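V-type ATPase 116 kDa subunit (Meiothermus ruber, PDB 3RRK) probably serves, through this cytoplasmic N-terminal domain of subunit I, as part of the stator of a rotary proton-transporting V-type ATPase. Local coordinates at residues A[64-75]-A[94-105]. Residues are numbered along the deposited sequence; the frame is centred on the assembly and turned at random. Where two conformers were deposited one is given.
Sequences RWEAVVSQAEQS and LEEAEAVLRPVA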
loop_
_atom_site.group_PDB
_atom_site.type_symbol
_atom_site.label_atom_id
_atom_site.label_comp_id
_atom_site.label_asym_id
_atom_site.label_seq_id
_atom_site.Cartn_x
_atom_site.Cartn_y
_atom_site.Cartn_z
ATOM N N ARG A 64 3.795 13.611 -16.032
ATOM C CA ARG A 64 5.100 13.256 -15.448
ATOM C C ARG A 64 5.297 13.789 -14.026
ATOM O O ARG A 64 5.927 13.117 -13.189
ATOM C CB ARG A 64 6.275 13.645 -16.374
ATOM C CG ARG A 64 6.209 12.926 -17.734
ATOM C CD ARG A 64 7.061 13.590 -18.815
ATOM N NE ARG A 64 8.397 13.911 -18.322
ATOM C CZ ARG A 64 9.282 14.611 -19.017
ATOM N NH1 ARG A 64 8.961 15.059 -20.224
ATOM N NH2 ARG A 64 10.479 14.857 -18.511
ATOM N N TRP A 65 4.752 14.976 -13.743
ATOM C CA TRP A 65 4.838 15.527 -12.387
ATOM C C TRP A 65 3.977 14.742 -11.405
ATOM O O TRP A 65 4.342 14.572 -10.243
ATOM C CB TRP A 65 4.463 17.008 -12.364
ATOM C CG TRP A 65 5.557 17.931 -12.741
ATOM C CD1 TRP A 65 5.611 18.725 -13.849
ATOM C CD2 TRP A 65 6.778 18.157 -12.025
ATOM N NE1 TRP A 65 6.785 19.444 -13.863
ATOM C CE2 TRP A 65 7.519 19.118 -12.750
ATOM C CE3 TRP A 65 7.316 17.646 -10.835
ATOM C CZ2 TRP A 65 8.771 19.575 -12.334
ATOM C CZ3 TRP A 65 8.555 18.108 -10.412
ATOM C CH2 TRP A 65 9.269 19.066 -11.164
ATOM N N GLU A 66 2.829 14.270 -11.885
ATOM C CA GLU A 66 1.967 13.412 -11.082
ATOM C C GLU A 66 2.663 12.093 -10.747
ATOM O O GLU A 66 2.528 11.572 -9.644
ATOM C CB GLU A 66 0.657 13.152 -11.805
ATOM C CG GLU A 66 -0.230 14.382 -11.938
ATOM C CD GLU A 66 -1.511 14.096 -12.704
ATOM O OE1 GLU A 66 -1.438 13.321 -13.695
ATOM O OE2 GLU A 66 -2.578 14.645 -12.308
ATOM N N ALA A 67 3.420 11.576 -11.708
ATOM C CA ALA A 67 4.191 10.345 -11.530
ATOM C C ALA A 67 5.304 10.580 -10.509
ATOM O O ALA A 67 5.559 9.730 -9.652
ATOM C CB ALA A 67 4.765 9.862 -12.880
ATOM N N VAL A 68 5.961 11.735 -10.593
ATOM C CA VAL A 68 6.880 12.131 -9.533
ATOM C C VAL A 68 6.186 12.165 -8.163
ATOM O O VAL A 68 6.689 11.608 -7.197
ATOM C CB VAL A 68 7.528 13.493 -9.785
ATOM C CG1 VAL A 68 8.450 13.828 -8.635
ATOM C CG2 VAL A 68 8.283 13.506 -11.096
ATOM N N VAL A 69 5.019 12.788 -8.079
ATOM C CA VAL A 69 4.310 12.821 -6.802
ATOM C C VAL A 69 4.060 11.405 -6.278
ATOM O O VAL A 69 4.354 11.077 -5.132
ATOM C CB VAL A 69 2.962 13.573 -6.897
ATOM C CG1 VAL A 69 2.075 13.220 -5.711
ATOM C CG2 VAL A 69 3.181 15.078 -6.995
ATOM N N SER A 70 3.507 10.563 -7.128
ATOM C CA SER A 70 3.154 9.210 -6.721
ATOM C C SER A 70 4.370 8.339 -6.350
ATOM O O SER A 70 4.326 7.591 -5.388
ATOM C CB SER A 70 2.311 8.565 -7.814
ATOM O OG SER A 70 2.559 7.180 -7.884
ATOM N N GLN A 71 5.463 8.453 -7.095
ATOM C CA GLN A 71 6.662 7.667 -6.790
ATOM C C GLN A 71 7.380 8.101 -5.520
ATOM O O GLN A 71 7.953 7.275 -4.807
ATOM C CB GLN A 71 7.657 7.717 -7.946
ATOM C CG GLN A 71 7.285 6.909 -9.157
ATOM C CD GLN A 71 8.037 7.372 -10.403
ATOM O OE1 GLN A 71 7.472 7.395 -11.495
ATOM N NE2 GLN A 71 9.306 7.752 -10.243
ATOM N N ALA A 72 7.388 9.403 -5.253
ATOM C CA ALA A 72 7.977 9.890 -4.017
ATOM C C ALA A 72 7.126 9.448 -2.817
ATOM O O ALA A 72 7.669 8.971 -1.822
ATOM C CB ALA A 72 8.145 11.400 -4.051
ATOM N N GLU A 73 5.803 9.591 -2.909
ATOM C CA GLU A 73 4.937 9.100 -1.835
ATOM C C GLU A 73 5.210 7.630 -1.566
ATOM O O GLU A 73 5.491 7.232 -0.443
ATOM C CB GLU A 73 3.457 9.308 -2.154
ATOM C CG GLU A 73 2.980 10.728 -1.833
ATOM C CD GLU A 73 1.525 11.008 -2.245
ATOM O OE1 GLU A 73 0.891 10.146 -2.909
ATOM O OE2 GLU A 73 1.024 12.107 -1.902
ATOM N N GLN A 74 5.141 6.821 -2.608
ATOM C CA GLN A 74 5.380 5.402 -2.451
ATOM C C GLN A 74 6.730 5.160 -1.761
ATOM O O GLN A 74 6.810 4.361 -0.835
ATOM C CB GLN A 74 5.247 4.681 -3.802
ATOM C CG GLN A 74 5.765 3.243 -3.834
ATOM C CD GLN A 74 7.201 3.141 -4.362
ATOM O OE1 GLN A 74 8.097 2.661 -3.666
ATOM N NE2 GLN A 74 7.416 3.595 -5.597
ATOM N N SER A 75 7.777 5.871 -2.179
ATOM C CA SER A 75 9.090 5.709 -1.561
ATOM C C SER A 75 9.135 6.125 -0.090
ATOM O O SER A 75 9.701 5.416 0.741
ATOM C CB SER A 75 10.180 6.426 -2.360
ATOM O OG SER A 75 10.161 6.007 -3.717
ATOM N N LEU A 94 12.412 19.031 -14.310
ATOM C CA LEU A 94 11.622 17.818 -14.183
ATOM C C LEU A 94 12.480 16.608 -14.570
ATOM O O LEU A 94 12.440 15.563 -13.930
ATOM C CB LEU A 94 10.399 17.943 -15.092
ATOM C CG LEU A 94 9.476 16.777 -15.401
ATOM C CD1 LEU A 94 8.731 16.308 -14.163
ATOM C CD2 LEU A 94 8.523 17.182 -16.509
ATOM N N GLU A 95 13.272 16.769 -15.615
ATOM C CA GLU A 95 14.219 15.747 -16.019
ATOM C C GLU A 95 15.205 15.360 -14.903
ATOM O O GLU A 95 15.387 14.189 -14.588
ATOM C CB GLU A 95 14.949 16.202 -17.277
ATOM C CG GLU A 95 14.065 16.191 -18.560
ATOM C CD GLU A 95 13.012 17.335 -18.654
ATOM O OE1 GLU A 95 13.190 18.412 -18.026
ATOM O OE2 GLU A 95 12.006 17.152 -19.389
ATOM N N GLU A 96 15.817 16.350 -14.280
ATOM C CA GLU A 96 16.655 16.101 -13.112
ATOM C C GLU A 96 15.873 15.396 -11.992
ATOM O O GLU A 96 16.347 14.413 -11.430
ATOM C CB GLU A 96 17.243 17.417 -12.628
ATOM C CG GLU A 96 18.558 17.336 -11.940
ATOM C CD GLU A 96 19.108 18.723 -11.586
ATOM O OE1 GLU A 96 18.482 19.762 -11.938
ATOM O OE2 GLU A 96 20.176 18.763 -10.943
ATOM N N ALA A 97 14.677 15.883 -11.673
ATOM C CA ALA A 97 13.842 15.262 -10.629
ATOM C C ALA A 97 13.556 13.801 -10.937
ATOM O O ALA A 97 13.687 12.913 -10.086
ATOM C CB ALA A 97 12.514 16.017 -10.448
ATOM N N GLU A 98 13.136 13.565 -12.164
ATOM C CA GLU A 98 12.822 12.233 -12.580
ATOM C C GLU A 98 14.079 11.326 -12.530
ATOM O O GLU A 98 13.997 10.141 -12.176
ATOM C CB GLU A 98 12.276 12.281 -13.995
ATOM C CG GLU A 98 10.860 12.778 -14.170
ATOM C CD GLU A 98 10.571 12.986 -15.664
ATOM O OE1 GLU A 98 11.525 13.311 -16.416
ATOM O OE2 GLU A 98 9.417 12.804 -16.093
ATOM N N ALA A 99 15.236 11.885 -12.891
ATOM C CA ALA A 99 16.478 11.102 -12.983
ATOM C C ALA A 99 16.980 10.727 -11.602
ATOM O O ALA A 99 17.599 9.679 -11.422
ATOM C CB ALA A 99 17.558 11.866 -13.760
ATOM N N VAL A 100 16.709 11.598 -10.635
ATOM C CA VAL A 100 17.094 11.389 -9.243
ATOM C C VAL A 100 16.199 10.363 -8.545
ATOM O O VAL A 100 16.633 9.674 -7.631
ATOM C CB VAL A 100 17.077 12.743 -8.458
ATOM C CG1 VAL A 100 17.214 12.540 -6.940
ATOM C CG2 VAL A 100 18.175 13.641 -8.979
ATOM N N LEU A 101 14.963 10.243 -9.007
ATOM C CA LEU A 101 13.946 9.486 -8.294
ATOM C C LEU A 101 13.743 8.048 -8.780
ATOM O O LEU A 101 13.384 7.187 -7.983
ATOM C CB LEU A 101 12.615 10.244 -8.347
ATOM C CG LEU A 101 11.371 9.580 -7.750
ATOM C CD1 LEU A 101 11.531 9.435 -6.231
ATOM C CD2 LEU A 101 10.103 10.407 -8.091
ATOM N N ARG A 102 13.963 7.786 -10.064
ATOM C CA ARG A 102 13.708 6.450 -10.602
ATOM C C ARG A 102 14.447 5.339 -9.859
ATOM O O ARG A 102 13.837 4.360 -9.437
ATOM C CB ARG A 102 14.014 6.379 -12.097
ATOM C CG ARG A 102 12.781 6.394 -12.962
ATOM C CD ARG A 102 12.252 5.000 -13.215
ATOM N NE ARG A 102 12.082 4.208 -11.998
ATOM C CZ ARG A 102 10.932 4.061 -11.345
ATOM N NH1 ARG A 102 10.894 3.308 -10.257
ATOM N NH2 ARG A 102 9.826 4.665 -11.766
ATOM N N PRO A 103 15.764 5.487 -9.690
ATOM C CA PRO A 103 16.525 4.437 -9.021
ATOM C C PRO A 103 16.044 4.243 -7.592
ATOM O O PRO A 103 15.926 3.110 -7.120
ATOM C CB PRO A 103 17.951 5.001 -9.007
ATOM C CG PRO A 103 17.965 6.054 -10.056
ATOM C CD PRO A 103 16.607 6.642 -10.034
ATOM N N VAL A 104 15.798 5.355 -6.908
ATOM C CA VAL A 104 15.334 5.342 -5.537
ATOM C C VAL A 104 13.948 4.709 -5.399
ATOM O O VAL A 104 13.708 3.909 -4.506
ATOM C CB VAL A 104 15.285 6.780 -4.975
ATOM C CG1 VAL A 104 14.594 6.801 -3.619
ATOM C CG2 VAL A 104 16.691 7.350 -4.887
ATOM N N ALA A 105 13.033 5.080 -6.278
ATOM C CA ALA A 105 11.695 4.514 -6.249
ATOM C C ALA A 105 11.687 2.998 -6.549
ATOM O O ALA A 105 10.936 2.234 -5.938
ATOM C CB ALA A 105 10.792 5.262 -7.210
HETATM O O HOH W 1 8.143 11.052 -14.428
#
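Helices 56-79 and 94-138 run in roughly the same direction where Arg64 to Ser75 meet Leu94 to Ala105, their local axes 39° apart and 9.8 Å at closest approach, with CA atoms drawing together toward Ser75 and Ala105. This helix pair, fastened at its wide end by an Arg64-Glu95-Glu98 salt-bridge network, lies in the long helical part of the domain, between its two small antiparallel sheets, and helix 224-281 closes over it through Ala267 on Trp65 and Leu260 on Leu101. Arg64 grips Glu98 side-on: NE gives a nearly straight bond to OE2 (2.7 Å, 165°). NH2 gives one to OE1 (2.8 Å), both on the syn side of a carboxylate turned only slightly from the guanidinium plane. NH2 also bonds Glu95 OE2 at 2.9 Å, reaching it from above that carboxylate. The bend of the arginine at chi3 (47°) brings its guanidinium edge round to Glu95 and Glu98, with Leu94 CD2 over one face. Putting an alanine at Arg64 would probably leave Glu95 and Glu98 close together without their shared positive partner and uncover Leu94 CD2. The other branch of Leu94, CD1, makes a CH-pi contact over the indole of Trp65, 3.5 Å from the five-membered ring centroid. Further along, Leu101 CD2 fits between Val68 CG1, at 3.8 Å, and the CB and amide end of Gln71, while Ala105 CB packs on Gln71 CB. Ser75 OG, which touches Ala105 CA, donates back to Gln71 O at 2.8 Å, on the opposite face of that carbonyl from Ser75 N.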